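Local coordinates for heme-binding protein A / AI-2 binding protein A (Helicobacter pylori SS1, PDB 6OFQ) that binds peptides in the periplasm and probably delivers them to an ABC transporter, at residues Ile318-Asp321 / Asp322-Val326; Leu256-Thr260 / Gly261-Leu265; Glu489-Lys493 / Asp494-Val498; Gly41-Asp45 / Pro46-Thr50; Val326-Glu329 / Gly330-Lys334. One frame throughout, in Å; residues are numbered along the deposited sequence.

Contact 1: Ile318-Asp321 / Asp322-Val326; sequences INVD and DYIKV
With CG swung anti to the backbone N (chi1 -180°), Asn319 turns its amide over the first turn of helix 320-328, where OD1 accepts the amide N-H of Asp322. This is the N-cap bond of the helix. It spans 3.1 Å from Asn319 OD1 to Asp322 N and is nearly straight, yet the donor stands well above the amide plane instead of meeting a lone pair. The two side chains cross at about a right angle, Asn319 CG resting 3.6 Å from Asp322 CB, with the amide and carboxylate planes 46° apart. One residue therefore ties down two N-H groups at the helix start, since its carbonyl O also takes Tyr323 N at 2.9 Å, the first regular bond of the helix. Ile324 N to Val320 O and Lys325 N to Asp321 O continue the series. Val320 adds an apolar contact with the buried Ile324: its CG1, anti to N, lies 3.8 Å from Ile324 CD1. The start of the helix packs on helix 386-396, where Phe390 meets Tyr323 edge to face, and on strand 332-334, whose Ala332 touches Ile324 and whose Lys334 touches Val320. Tyr323 also touches Leu500 of strand 497-510.

Contact 2: Leu256-Thr260 / Gly261-Leu265; sequences LALRT and GEIML
A Schellman motif closes helix 251-259 here, at a partly buried turn that sends the chain into strand 265-266, the edge of a mixed sheet. Ala257 O receives Ile263 N at 3.0 Å in an almost straight bond (171°) and Glu262 N in a weak, bent one, while Leu258 O takes Gly261 N. Gly261 makes the reversal with positive phi. On the buried side, Ile263 folds back over the helix end: CG1 reaches Ala257 CB at 3.7 Å and CD1 reaches Leu258 CB at 3.9 Å. It does so with CG1 set between the backbone N and the carbonyl carbon (chi1 64°). Leu258 CD1 lies against the Ile263 carbonyl, 3.5 Å from its O. On the outer side Thr260 and Glu262 run alongside each other, bridged by a water 2.9 Å from Thr260 OG1 that donates to Glu262 OE1. The other carboxylate oxygen, OE2, pairs with Arg246. The chemistry thus divides: the exposed polar side is held by water and a salt bridge, whereas the apolar, buried side leaves Ile263 O without a hydrogen-bond partner.

Contact 3: Glu489-Lys493 / Asp494-Val498; sequences EIIHK and DAPYV
Lys493 and Asp494 form a salt bridge between adjacent residues at the end of helix 477-494, with Lys493 NZ 2.7 Å from Asp494 OD1. The lysine chain bends at chi3 and chi4 to bring its ammonium back alongside the aspartate, which it meets on the syn side, 32° out of the carboxylate plane. OD2 of the same carboxylate is hydrogen-bonded to Tyr459, so each oxygen has its own polar partner, and Ile490 CG2 packs beside Asp494 OD2 at 3.7 Å. Backbone bonds finish the helix: Asp494 N reaches Ile490 O at 2.9 Å, and Ala495 N binds Ile491 O, with a weak second bond to His492 O. Ala495 then leaves the helix with positive phi. Further in, Ile491 crosses Pro496 at about a right angle, CG1 to CG 3.7 Å, and approaches the Tyr497 ring obliquely. Trp443 of helix 436-443 touches Ile491, Pro496 and Tyr497, and helix 462-473 covers Ile490. From this joint the chain enters strand 497-510, flanked by helix 308-317 at Ala495 and Val498.

Contact 4: Gly41-Asp45 / Pro46-Thr50; sequences GSSMD and PALVT
Leu48 lies obliquely across the side chain of Asp45, its CG 3.8 Å from Asp45 OD2 and its CD1 3.9 Å from Asp45 CB. The aspartate extends forward over the turn because CG is anti to its backbone N (chi1 180°), and this places OD1 3.1 Å from Ala47 N. That N-H is accepted from above the carboxylate plane, 38° out of it, in a somewhat bent bond. Asp45 O closes the turn from the backbone side by taking Leu48 N at 3.0 Å. Asp45 is thus used twice by the chain just after it, once through its side chain and once through its carbonyl, an Asx turn at OD1 set within a type I beta turn from Asp45 to Leu48. Ser43 prepares the approach with an ST turn: its OG accepts Asp45 N at 3.1 Å in a nearly straight bond. The whole lies in the loop that leads from strand 32-37 to helix 52-61, largely buried within the chain. Val49 folds back on the first half of this loop. Its CG1 meets Ser43 CB at 3.5 Å, tighter than usual for two carbons, and also touches Ser42 CB at 3.9 Å. Asp45 OD2 has its own partners, a salt bridge from Arg125 and a hydrogen bond with Tyr134. These probably favour a charged carboxylate although it is buried beside leucine.

Contact 5: Val326-Glu329 / Gly330-Lys334; sequences VIYE and GFAQK
The Phe331 ring meets the carbonyl O of Tyr328 at its edge and in its plane, CD2 lying 3.2 Å from that oxygen. Tyr328 turns one face of its own ring to Ile327 CG2, 3.7 Å above the plane and offset toward the rim, while Ala332 CB approaches obliquely, 3.8 Å from Tyr328 CG. With CG beside the backbone N (chi1 -70°), the Phe331 ring folds back along the turn, where CD2 also comes within 4.0 Å of Glu329 CB. Tyr328 to Phe331 is a type I' beta turn closed by Phe331 N to Tyr328 O at 2.9 Å, the donor standing above the carbonyl plane. Phe331 centres an inverse gamma turn with a weak bond from Ala332 N to Gly330 O. The turn joins helix 320-328 to strand 332-334, which pairs with strand 497-510. Tyr328 O therefore serves two groups, accepting one N-H while facing the slightly positive rim of an aromatic ring: the positive phi at Glu329 and Gly330 makes the reversal possible, and the ring edge adds a weak, probably favourable contact to the oxygen that closes it.

How the contacts relate
Contacts 1 and 5 describe the two ends of helix 320-328 and share Val326; they are joined by the Asp321-Lys334 salt bridge and by Ile324, which packs on the strand that follows. Contact 3 reaches the same sheet as contact 5, since strands 497-510 and 332-334 are neighbours, and touches contact 1 where Ile318 CD1 meets Val498 CG1. Contacts 2, 3 and 5 all end a helix with positive phi, but only contact 2 is a Schellman motif. Contact 4, whose centre is about 11 Å from the centre of the chain, is the most buried and relies on aspartate and serine turns; the other four are partly buried, with exposed charged residues beside apolar packing.

Contact 1: Ile318-Asp321 / Asp322-Val326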
loop_
_atom_site.group_PDB
_atom_site.type_symbol
_atom_site.label_atom_id
_atom_site.label_comp_id
_atom_site.label_asym_id
_atom_site.label_seq_id
_atom_site.Cartn_x
_atom_site.Cartn_y
_atom_site.Cartn_z
ATOM N N ILE A 318 -22.072 -7.578 -13.221
ATOM C CA ILE A 318 -21.833 -7.663 -11.775
ATOM C C ILE A 318 -22.566 -6.551 -11.071
ATOM O O ILE A 318 -22.366 -5.361 -11.328
ATOM C CB ILE A 318 -20.330 -7.569 -11.460
ATOM C CG1 ILE A 318 -19.625 -8.800 -12.009
ATOM C CG2 ILE A 318 -20.033 -7.447 -9.964
ATOM C CD1 ILE A 318 -18.152 -8.664 -12.257
ATOM N N ASN A 319 -23.560 -6.937 -10.262
ATOM C CA ASN A 319 -24.326 -5.941 -9.540
ATOM C C ASN A 319 -23.646 -5.401 -8.305
ATOM O O ASN A 319 -23.567 -6.056 -7.268
ATOM C CB ASN A 319 -25.706 -6.518 -9.201
ATOM C CG ASN A 319 -26.574 -5.543 -8.448
ATOM O OD1 ASN A 319 -26.175 -4.498 -7.959
ATOM N ND2 ASN A 319 -27.881 -5.877 -8.427
ATOM N N VAL A 320 -22.932 -4.299 -8.462
ATOM C CA VAL A 320 -22.063 -3.812 -7.388
ATOM C C VAL A 320 -22.854 -3.365 -6.166
ATOM O O VAL A 320 -22.386 -3.544 -5.038
ATOM C CB VAL A 320 -21.059 -2.720 -7.887
ATOM C CG1 VAL A 320 -20.352 -2.071 -6.707
ATOM C CG2 VAL A 320 -20.082 -3.337 -8.866
ATOM N N ASP A 321 -24.046 -2.791 -6.344
ATOM C CA ASP A 321 -24.859 -2.453 -5.164
ATOM C C ASP A 321 -25.126 -3.719 -4.299
ATOM O O ASP A 321 -25.017 -3.737 -3.071
ATOM C CB ASP A 321 -26.180 -1.784 -5.511
ATOM C CG ASP A 321 -26.022 -0.399 -6.088
ATOM O OD1 ASP A 321 -25.076 0.343 -5.767
ATOM O OD2 ASP A 321 -26.942 0.031 -6.807
ATOM N N ASP A 322 -25.445 -4.827 -4.949
ATOM C CA ASP A 322 -25.663 -6.100 -4.254
ATOM C C ASP A 322 -24.388 -6.661 -3.651
ATOM O O ASP A 322 -24.328 -7.176 -2.535
ATOM C CB ASP A 322 -26.282 -7.086 -5.236
ATOM C CG ASP A 322 -26.857 -8.292 -4.554
ATOM O OD1 ASP A 322 -27.686 -8.051 -3.650
ATOM O OD2 ASP A 322 -26.600 -9.416 -5.010
ATOM N N TYR A 323 -23.285 -6.527 -4.398
ATOM C CA TYR A 323 -21.997 -6.930 -3.883
ATOM C C TYR A 323 -21.639 -6.202 -2.587
ATOM O O TYR A 323 -21.137 -6.845 -1.637
ATOM C CB TYR A 323 -20.940 -6.719 -4.974
ATOM C CG TYR A 323 -19.532 -7.165 -4.645
ATOM C CD1 TYR A 323 -19.113 -8.423 -4.898
ATOM C CD2 TYR A 323 -18.586 -6.305 -4.147
ATOM C CE1 TYR A 323 -17.854 -8.865 -4.559
ATOM C CE2 TYR A 323 -17.299 -6.709 -3.900
ATOM C CZ TYR A 323 -16.912 -7.991 -4.095
ATOM O OH TYR A 323 -15.631 -8.394 -3.776
ATOM N N ILE A 324 -21.824 -4.905 -2.544
ATOM C CA ILE A 324 -21.580 -4.148 -1.355
ATOM C C ILE A 324 -22.431 -4.610 -0.161
ATOM O O ILE A 324 -21.921 -4.685 0.942
ATOM C CB ILE A 324 -21.601 -2.652 -1.643
ATOM C CG1 ILE A 324 -20.337 -2.370 -2.498
ATOM C CG2 ILE A 324 -21.763 -1.785 -0.391
ATOM C CD1 ILE A 324 -20.391 -0.965 -3.048
ATOM N N LYS A 325 -23.702 -4.886 -0.420
ATOM C CA LYS A 325 -24.529 -5.493 0.634
ATOM C C LYS A 325 -24.044 -6.838 1.144
ATOM O O LYS A 325 -23.900 -7.012 2.357
ATOM C CB LYS A 325 -25.961 -5.587 0.091
ATOM C CG LYS A 325 -26.612 -4.235 -0.040
ATOM C CD LYS A 325 -28.062 -4.184 -0.510
ATOM C CE LYS A 325 -28.436 -2.711 -0.666
ATOM N NZ LYS A 325 -29.889 -2.439 -0.843
ATOM N N VAL A 326 -23.735 -7.775 0.244
ATOM C CA VAL A 326 -23.267 -9.105 0.599
ATOM C C VAL A 326 -21.894 -9.212 1.195
ATOM O O VAL A 326 -21.661 -9.958 2.154
ATOM C CB VAL A 326 -23.286 -10.056 -0.622
ATOM C CG1 VAL A 326 -22.727 -11.439 -0.296
ATOM C CG2 VAL A 326 -24.732 -10.173 -1.031
#

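Contact 2: Leu256-Thr260 / Gly261-Leu265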
loop_
_atom_site.group_PDB
_atom_site.type_symbol
_atom_site.label_atom_id
_atom_site.label_comp_id
_atom_site.label_asym_id
_atom_site.label_seq_id
_atom_site.Cartn_x
_atom_site.Cartn_y
_atom_site.Cartn_z
ATOM N N LEU A 256 -12.852 -13.076 17.809
ATOM C CA LEU A 256 -12.988 -13.743 19.094
ATOM C C LEU A 256 -11.842 -13.447 20.044
ATOM O O LEU A 256 -12.028 -13.199 21.253
ATOM C CB LEU A 256 -13.137 -15.256 18.915
ATOM C CG LEU A 256 -13.293 -16.064 20.214
ATOM C CD1 LEU A 256 -14.484 -15.619 21.041
ATOM C CD2 LEU A 256 -13.339 -17.535 19.747
ATOM N N ALA A 257 -10.633 -13.337 19.481
ATOM C CA ALA A 257 -9.495 -12.953 20.262
ATOM C C ALA A 257 -9.616 -11.511 20.825
ATOM O O ALA A 257 -9.112 -11.211 21.918
ATOM C CB ALA A 257 -8.207 -13.137 19.483
ATOM N N LEU A 258 -10.287 -10.606 20.104
ATOM C CA LEU A 258 -10.577 -9.309 20.647
ATOM C C LEU A 258 -11.567 -9.424 21.761
ATOM O O LEU A 258 -11.399 -8.774 22.803
ATOM C CB LEU A 258 -11.077 -8.369 19.560
ATOM C CG LEU A 258 -11.290 -6.947 20.048
ATOM C CD1 LEU A 258 -9.990 -6.203 20.358
ATOM C CD2 LEU A 258 -12.013 -6.151 18.964
ATOM N N ARG A 259 -12.597 -10.228 21.562
ATOM C CA ARG A 259 -13.662 -10.383 22.559
ATOM C C ARG A 259 -13.117 -10.972 23.860
ATOM O O ARG A 259 -13.684 -10.691 24.921
ATOM C CB ARG A 259 -14.756 -11.259 21.925
ATOM C CG ARG A 259 -15.598 -10.455 20.983
ATOM C CD ARG A 259 -16.496 -11.400 20.179
ATOM N NE ARG A 259 -17.290 -12.334 20.993
ATOM C CZ ARG A 259 -17.747 -13.487 20.514
ATOM N NH1 ARG A 259 -17.397 -13.851 19.277
ATOM N NH2 ARG A 259 -18.545 -14.252 21.264
ATOM N N THR A 260 -12.125 -11.833 23.808
ATOM C CA THR A 260 -11.526 -12.403 25.017
ATOM C C THR A 260 -10.397 -11.537 25.577
ATOM O O THR A 260 -9.812 -11.847 26.612
ATOM C CB THR A 260 -10.985 -13.813 24.767
ATOM O OG1 THR A 260 -9.871 -13.773 23.864
ATOM C CG2 THR A 260 -12.028 -14.781 24.259
ATOM N N GLY A 261 -10.014 -10.480 24.874
ATOM C CA GLY A 261 -8.868 -9.659 25.247
ATOM C C GLY A 261 -7.486 -10.208 24.960
ATOM O O GLY A 261 -6.473 -9.582 25.307
ATOM N N GLU A 262 -7.454 -11.318 24.210
ATOM C CA GLU A 262 -6.198 -11.910 23.810
ATOM C C GLU A 262 -5.442 -10.995 22.853
ATOM O O GLU A 262 -4.211 -10.993 22.751
ATOM C CB GLU A 262 -6.534 -13.261 23.136
ATOM C CG GLU A 262 -5.393 -14.078 22.614
ATOM C CD GLU A 262 -5.828 -15.367 21.929
ATOM O OE1 GLU A 262 -6.684 -16.035 22.593
ATOM O OE2 GLU A 262 -5.330 -15.570 20.782
ATOM N N ILE A 263 -6.219 -10.319 22.013
ATOM C CA ILE A 263 -5.596 -9.255 21.187
ATOM C C ILE A 263 -6.394 -7.987 21.482
ATOM O O ILE A 263 -7.476 -8.001 22.074
ATOM C CB ILE A 263 -5.572 -9.589 19.676
ATOM C CG1 ILE A 263 -6.974 -9.690 19.084
ATOM C CG2 ILE A 263 -4.811 -10.890 19.493
ATOM C CD1 ILE A 263 -7.368 -8.528 18.252
ATOM N N MET A 264 -5.889 -6.817 21.079
ATOM C CA MET A 264 -6.371 -5.519 21.537
ATOM C C MET A 264 -6.843 -4.588 20.421
ATOM O O MET A 264 -7.545 -3.616 20.689
ATOM C CB MET A 264 -5.326 -4.815 22.378
ATOM C CG MET A 264 -4.881 -5.630 23.592
ATOM S SD MET A 264 -3.281 -5.148 24.247
ATOM C CE MET A 264 -3.613 -3.541 24.875
ATOM N N LEU A 265 -6.389 -4.838 19.204
ATOM C CA LEU A 265 -6.661 -3.952 18.060
ATOM C C LEU A 265 -6.480 -4.876 16.861
ATOM O O LEU A 265 -5.514 -5.632 16.797
ATOM C CB LEU A 265 -5.669 -2.786 18.053
ATOM C CG LEU A 265 -5.374 -1.953 16.802
ATOM C CD1 LEU A 265 -6.590 -1.151 16.569
ATOM C CD2 LEU A 265 -4.240 -0.983 17.074
HETATM O O HOH W 1 -9.403 -15.839 21.910
#

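Contact 3: Glu489-Lys493 / Asp494-Val498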
loop_
_atom_site.group_PDB
_atom_site.type_symbol
_atom_site.label_atom_id
_atom_site.label_comp_id
_atom_site.label_asym_id
_atom_site.label_seq_id
_atom_site.Cartn_x
_atom_site.Cartn_y
_atom_site.Cartn_z
ATOM N N GLU A 489 -11.809 9.797 -17.512
ATOM C CA GLU A 489 -12.678 9.444 -18.624
ATOM C C GLU A 489 -12.185 8.317 -19.514
ATOM O O GLU A 489 -12.923 7.436 -19.973
ATOM C CB GLU A 489 -12.972 10.671 -19.510
ATOM C CG GLU A 489 -13.658 11.817 -18.823
ATOM C CD GLU A 489 -13.741 13.019 -19.768
ATOM O OE1 GLU A 489 -13.161 13.141 -20.894
ATOM O OE2 GLU A 489 -14.373 13.955 -19.266
ATOM N N ILE A 490 -10.897 8.391 -19.841
ATOM C CA ILE A 490 -10.270 7.430 -20.771
ATOM C C ILE A 490 -10.313 6.046 -20.126
ATOM O O ILE A 490 -10.704 5.070 -20.787
ATOM C CB ILE A 490 -8.844 7.837 -21.181
ATOM C CG1 ILE A 490 -8.928 9.135 -22.027
ATOM C CG2 ILE A 490 -8.169 6.712 -21.948
ATOM C CD1 ILE A 490 -7.553 9.648 -22.293
ATOM N N ILE A 491 -9.880 5.895 -18.881
ATOM C CA ILE A 491 -9.829 4.554 -18.307
ATOM C C ILE A 491 -11.256 4.026 -18.090
ATOM O O ILE A 491 -11.485 2.830 -18.296
ATOM C CB ILE A 491 -8.979 4.521 -17.016
ATOM C CG1 ILE A 491 -8.763 3.080 -16.537
ATOM C CG2 ILE A 491 -9.569 5.377 -15.922
ATOM C CD1 ILE A 491 -7.736 2.864 -15.458
ATOM N N HIS A 492 -12.218 4.867 -17.749
ATOM C CA HIS A 492 -13.613 4.446 -17.734
ATOM C C HIS A 492 -14.092 3.887 -19.072
ATOM O O HIS A 492 -14.715 2.819 -19.155
ATOM C CB HIS A 492 -14.518 5.558 -17.284
ATOM C CG HIS A 492 -15.966 5.199 -17.273
ATOM N ND1 HIS A 492 -16.573 4.471 -16.269
ATOM C CD2 HIS A 492 -16.937 5.542 -18.142
ATOM C CE1 HIS A 492 -17.867 4.413 -16.516
ATOM N NE2 HIS A 492 -18.124 5.101 -17.610
ATOM N N LYS A 493 -13.792 4.641 -20.130
ATOM C CA LYS A 493 -14.123 4.140 -21.467
ATOM C C LYS A 493 -13.486 2.841 -21.853
ATOM O O LYS A 493 -14.135 1.975 -22.470
ATOM C CB LYS A 493 -13.771 5.246 -22.495
ATOM C CG LYS A 493 -13.818 4.859 -23.964
ATOM C CD LYS A 493 -12.964 5.746 -24.874
ATOM C CE LYS A 493 -11.443 5.631 -24.717
ATOM N NZ LYS A 493 -10.547 4.713 -25.498
ATOM N N ASP A 494 -12.230 2.657 -21.469
ATOM C CA ASP A 494 -11.534 1.432 -21.801
ATOM C C ASP A 494 -11.861 0.221 -20.900
ATOM O O ASP A 494 -11.645 -0.923 -21.298
ATOM C CB ASP A 494 -9.995 1.624 -21.786
ATOM C CG ASP A 494 -9.469 2.536 -22.846
ATOM O OD1 ASP A 494 -10.129 2.606 -23.899
ATOM O OD2 ASP A 494 -8.344 3.053 -22.704
ATOM N N ALA A 495 -12.388 0.497 -19.739
ATOM C CA ALA A 495 -12.792 -0.559 -18.802
ATOM C C ALA A 495 -11.820 -1.702 -18.629
ATOM O O ALA A 495 -12.179 -2.882 -18.804
ATOM C CB ALA A 495 -14.191 -1.084 -19.199
ATOM N N PRO A 496 -10.547 -1.427 -18.341
ATOM C CA PRO A 496 -9.567 -2.496 -18.181
ATOM C C PRO A 496 -9.669 -3.233 -16.871
ATOM O O PRO A 496 -8.685 -3.858 -16.466
ATOM C CB PRO A 496 -8.246 -1.751 -18.286
ATOM C CG PRO A 496 -8.588 -0.497 -17.570
ATOM C CD PRO A 496 -9.924 -0.114 -18.125
ATOM N N TYR A 497 -10.835 -3.226 -16.229
ATOM C CA TYR A 497 -10.997 -3.741 -14.885
ATOM C C TYR A 497 -12.480 -3.713 -14.528
ATOM O O TYR A 497 -13.264 -3.188 -15.318
ATOM C CB TYR A 497 -10.226 -2.920 -13.850
ATOM C CG TYR A 497 -10.697 -1.581 -13.417
ATOM C CD1 TYR A 497 -10.862 -0.541 -14.306
ATOM C CD2 TYR A 497 -10.808 -1.342 -12.066
ATOM C CE1 TYR A 497 -11.199 0.756 -13.869
ATOM C CE2 TYR A 497 -11.203 -0.106 -11.615
ATOM C CZ TYR A 497 -11.275 0.940 -12.503
ATOM O OH TYR A 497 -11.685 2.167 -12.020
ATOM N N VAL A 498 -12.867 -4.273 -13.387
ATOM C CA VAL A 498 -14.193 -4.038 -12.861
ATOM C C VAL A 498 -14.037 -3.297 -11.520
ATOM O O VAL A 498 -13.620 -3.906 -10.514
ATOM C CB VAL A 498 -14.969 -5.310 -12.596
ATOM C CG1 VAL A 498 -16.361 -4.941 -12.184
ATOM C CG2 VAL A 498 -15.006 -6.237 -13.807
#

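Contact 4: Gly41-Asp45 / Pro46-Thr50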
loop_
_atom_site.group_PDB
_atom_site.type_symbol
_atom_site.label_atom_id
_atom_site.label_comp_id
_atom_site.label_asym_id
_atom_site.label_seq_id
_atom_site.Cartn_x
_atom_site.Cartn_y
_atom_site.Cartn_z
ATOM N N GLY A 41 3.681 -10.159 7.148
ATOM C CA GLY A 41 4.586 -9.472 6.214
ATOM C C GLY A 41 5.436 -10.454 5.425
ATOM O O GLY A 41 5.604 -11.631 5.799
ATOM N N SER A 42 6.018 -9.946 4.339
ATOM C CA SER A 42 6.818 -10.730 3.421
ATOM C C SER A 42 8.301 -10.349 3.450
ATOM O O SER A 42 9.121 -11.085 2.881
ATOM C CB SER A 42 6.255 -10.598 1.992
ATOM O OG SER A 42 5.005 -11.275 1.870
ATOM N N SER A 43 8.665 -9.268 4.123
ATOM C CA SER A 43 10.070 -8.845 4.173
ATOM C C SER A 43 10.167 -7.855 5.342
ATOM O O SER A 43 9.139 -7.221 5.731
ATOM C CB SER A 43 10.515 -8.195 2.861
ATOM O OG SER A 43 11.940 -7.940 2.878
ATOM N N MET A 44 11.400 -7.606 5.776
ATOM C CA MET A 44 11.747 -6.489 6.624
ATOM C C MET A 44 12.518 -5.371 5.872
ATOM O O MET A 44 12.913 -4.415 6.513
ATOM C CB MET A 44 12.547 -6.957 7.848
ATOM C CG MET A 44 11.656 -7.788 8.755
ATOM S SD MET A 44 10.396 -6.823 9.612
ATOM C CE MET A 44 9.262 -8.146 10.023
ATOM N N ASP A 45 12.676 -5.516 4.578
ATOM C CA ASP A 45 13.199 -4.425 3.718
ATOM C C ASP A 45 12.014 -3.912 2.888
ATOM O O ASP A 45 11.578 -4.576 1.954
ATOM C CB ASP A 45 14.337 -4.921 2.808
ATOM C CG ASP A 45 14.900 -3.857 1.905
ATOM O OD1 ASP A 45 14.340 -2.741 1.783
ATOM O OD2 ASP A 45 16.004 -4.061 1.341
ATOM N N PRO A 46 11.497 -2.730 3.226
ATOM C CA PRO A 46 10.269 -2.255 2.577
ATOM C C PRO A 46 10.408 -1.938 1.114
ATOM O O PRO A 46 9.390 -1.864 0.415
ATOM C CB PRO A 46 9.886 -1.020 3.365
ATOM C CG PRO A 46 11.189 -0.555 3.825
ATOM C CD PRO A 46 12.005 -1.743 4.183
ATOM N N ALA A 47 11.645 -1.747 0.618
ATOM C CA ALA A 47 11.860 -1.572 -0.793
ATOM C C ALA A 47 11.637 -2.815 -1.616
ATOM O O ALA A 47 11.419 -2.690 -2.805
ATOM C CB ALA A 47 13.204 -0.957 -1.142
ATOM N N LEU A 48 11.586 -3.986 -0.987
ATOM C CA LEU A 48 11.420 -5.220 -1.723
ATOM C C LEU A 48 9.971 -5.696 -1.826
ATOM O O LEU A 48 9.696 -6.711 -2.483
ATOM C CB LEU A 48 12.226 -6.318 -0.970
ATOM C CG LEU A 48 13.733 -6.088 -1.001
ATOM C CD1 LEU A 48 14.358 -7.282 -0.275
ATOM C CD2 LEU A 48 14.340 -5.913 -2.361
ATOM N N VAL A 49 9.070 -5.031 -1.123
ATOM C CA VAL A 49 7.664 -5.473 -1.024
ATOM C C VAL A 49 6.769 -4.281 -1.351
ATOM O O VAL A 49 7.254 -3.157 -1.391
ATOM C CB VAL A 49 7.411 -6.108 0.350
ATOM C CG1 VAL A 49 8.097 -7.461 0.497
ATOM C CG2 VAL A 49 7.795 -5.190 1.460
ATOM N N THR A 50 5.461 -4.571 -1.480
ATOM C CA THR A 50 4.538 -3.475 -1.823
ATOM C C THR A 50 3.289 -3.418 -0.970
ATOM O O THR A 50 2.431 -2.565 -1.213
ATOM C CB THR A 50 4.071 -3.620 -3.296
ATOM O OG1 THR A 50 3.317 -4.823 -3.387
ATOM C CG2 THR A 50 5.227 -3.614 -4.312
#

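Contact 5: Val326-Glu329 / Gly330-Lys334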
loop_
_atom_site.group_PDB
_atom_site.type_symbol
_atom_site.label_atom_id
_atom_site.label_comp_id
_atom_site.label_asym_id
_atom_site.label_seq_id
_atom_site.Cartn_x
_atom_site.Cartn_y
_atom_site.Cartn_z
ATOM N N VAL A 326 -23.735 -7.775 0.244
ATOM C CA VAL A 326 -23.267 -9.105 0.599
ATOM C C VAL A 326 -21.894 -9.212 1.195
ATOM O O VAL A 326 -21.661 -9.958 2.154
ATOM C CB VAL A 326 -23.286 -10.056 -0.622
ATOM C CG1 VAL A 326 -22.727 -11.439 -0.296
ATOM C CG2 VAL A 326 -24.732 -10.173 -1.031
ATOM N N ILE A 327 -20.934 -8.590 0.526
ATOM C CA ILE A 327 -19.564 -8.746 0.885
ATOM C C ILE A 327 -19.262 -7.763 1.984
ATOM O O ILE A 327 -18.455 -8.062 2.848
ATOM C CB ILE A 327 -18.549 -8.535 -0.265
ATOM C CG1 ILE A 327 -18.567 -9.674 -1.274
ATOM C CG2 ILE A 327 -17.113 -8.336 0.228
ATOM C CD1 ILE A 327 -19.836 -10.477 -1.452
ATOM N N TYR A 328 -19.731 -6.533 1.865
ATOM C CA TYR A 328 -19.327 -5.519 2.802
ATOM C C TYR A 328 -20.324 -5.143 3.853
ATOM O O TYR A 328 -20.070 -4.299 4.710
ATOM C CB TYR A 328 -18.880 -4.236 2.043
ATOM C CG TYR A 328 -17.544 -4.361 1.285
ATOM C CD1 TYR A 328 -16.320 -4.334 1.933
ATOM C CD2 TYR A 328 -17.543 -4.639 -0.065
ATOM C CE1 TYR A 328 -15.135 -4.562 1.259
ATOM C CE2 TYR A 328 -16.357 -4.827 -0.771
ATOM C CZ TYR A 328 -15.167 -4.799 -0.102
ATOM O OH TYR A 328 -14.024 -4.967 -0.870
ATOM N N GLU A 329 -21.525 -5.744 3.802
ATOM C CA GLU A 329 -22.588 -5.376 4.705
ATOM C C GLU A 329 -22.815 -3.886 4.779
ATOM O O GLU A 329 -23.183 -3.298 5.798
ATOM C CB GLU A 329 -22.325 -5.948 6.103
ATOM C CG GLU A 329 -22.177 -7.446 6.045
ATOM C CD GLU A 329 -23.512 -8.204 6.058
ATOM O OE1 GLU A 329 -24.553 -7.666 6.433
ATOM O OE2 GLU A 329 -23.429 -9.352 5.618
ATOM N N GLY A 330 -22.679 -3.253 3.612
ATOM C CA GLY A 330 -22.943 -1.851 3.530
ATOM C C GLY A 330 -21.800 -0.913 3.873
ATOM O O GLY A 330 -21.908 0.314 3.759
ATOM N N PHE A 331 -20.711 -1.474 4.398
ATOM C CA PHE A 331 -19.574 -0.667 4.905
ATOM C C PHE A 331 -18.589 -0.324 3.763
ATOM O O PHE A 331 -17.396 -0.612 3.837
ATOM C CB PHE A 331 -18.806 -1.448 5.981
ATOM C CG PHE A 331 -19.573 -1.614 7.255
ATOM C CD1 PHE A 331 -19.566 -0.634 8.237
ATOM C CD2 PHE A 331 -20.243 -2.782 7.503
ATOM C CE1 PHE A 331 -20.244 -0.811 9.452
ATOM C CE2 PHE A 331 -20.915 -2.983 8.698
ATOM C CZ PHE A 331 -20.927 -2.008 9.659
ATOM N N ALA A 332 -19.124 0.285 2.710
ATOM C CA ALA A 332 -18.343 0.652 1.528
ATOM C C ALA A 332 -19.173 1.557 0.654
ATOM O O ALA A 332 -20.383 1.605 0.759
ATOM C CB ALA A 332 -18.003 -0.604 0.749
ATOM N N GLN A 333 -18.529 2.221 -0.280
ATOM C CA GLN A 333 -19.169 3.022 -1.322
ATOM C C GLN A 333 -18.898 2.404 -2.681
ATOM O O GLN A 333 -17.787 1.889 -2.904
ATOM C CB GLN A 333 -18.655 4.484 -1.237
ATOM C CG GLN A 333 -19.197 5.407 -2.312
ATOM C CD GLN A 333 -18.885 6.903 -2.158
ATOM O OE1 GLN A 333 -18.507 7.340 -1.074
ATOM N NE2 GLN A 333 -19.132 7.697 -3.214
ATOM N N LYS A 334 -19.821 2.444 -3.625
ATOM C CA LYS A 334 -19.614 1.914 -4.960
ATOM C C LYS A 334 -18.431 2.609 -5.635
ATOM O O LYS A 334 -18.365 3.847 -5.648
ATOM C CB LYS A 334 -20.886 2.141 -5.778
ATOM C CG LYS A 334 -20.797 1.770 -7.250
ATOM C CD LYS A 334 -22.115 1.730 -8.022
ATOM C CE LYS A 334 -23.271 2.523 -7.465
ATOM N NZ LYS A 334 -24.503 2.057 -8.155
#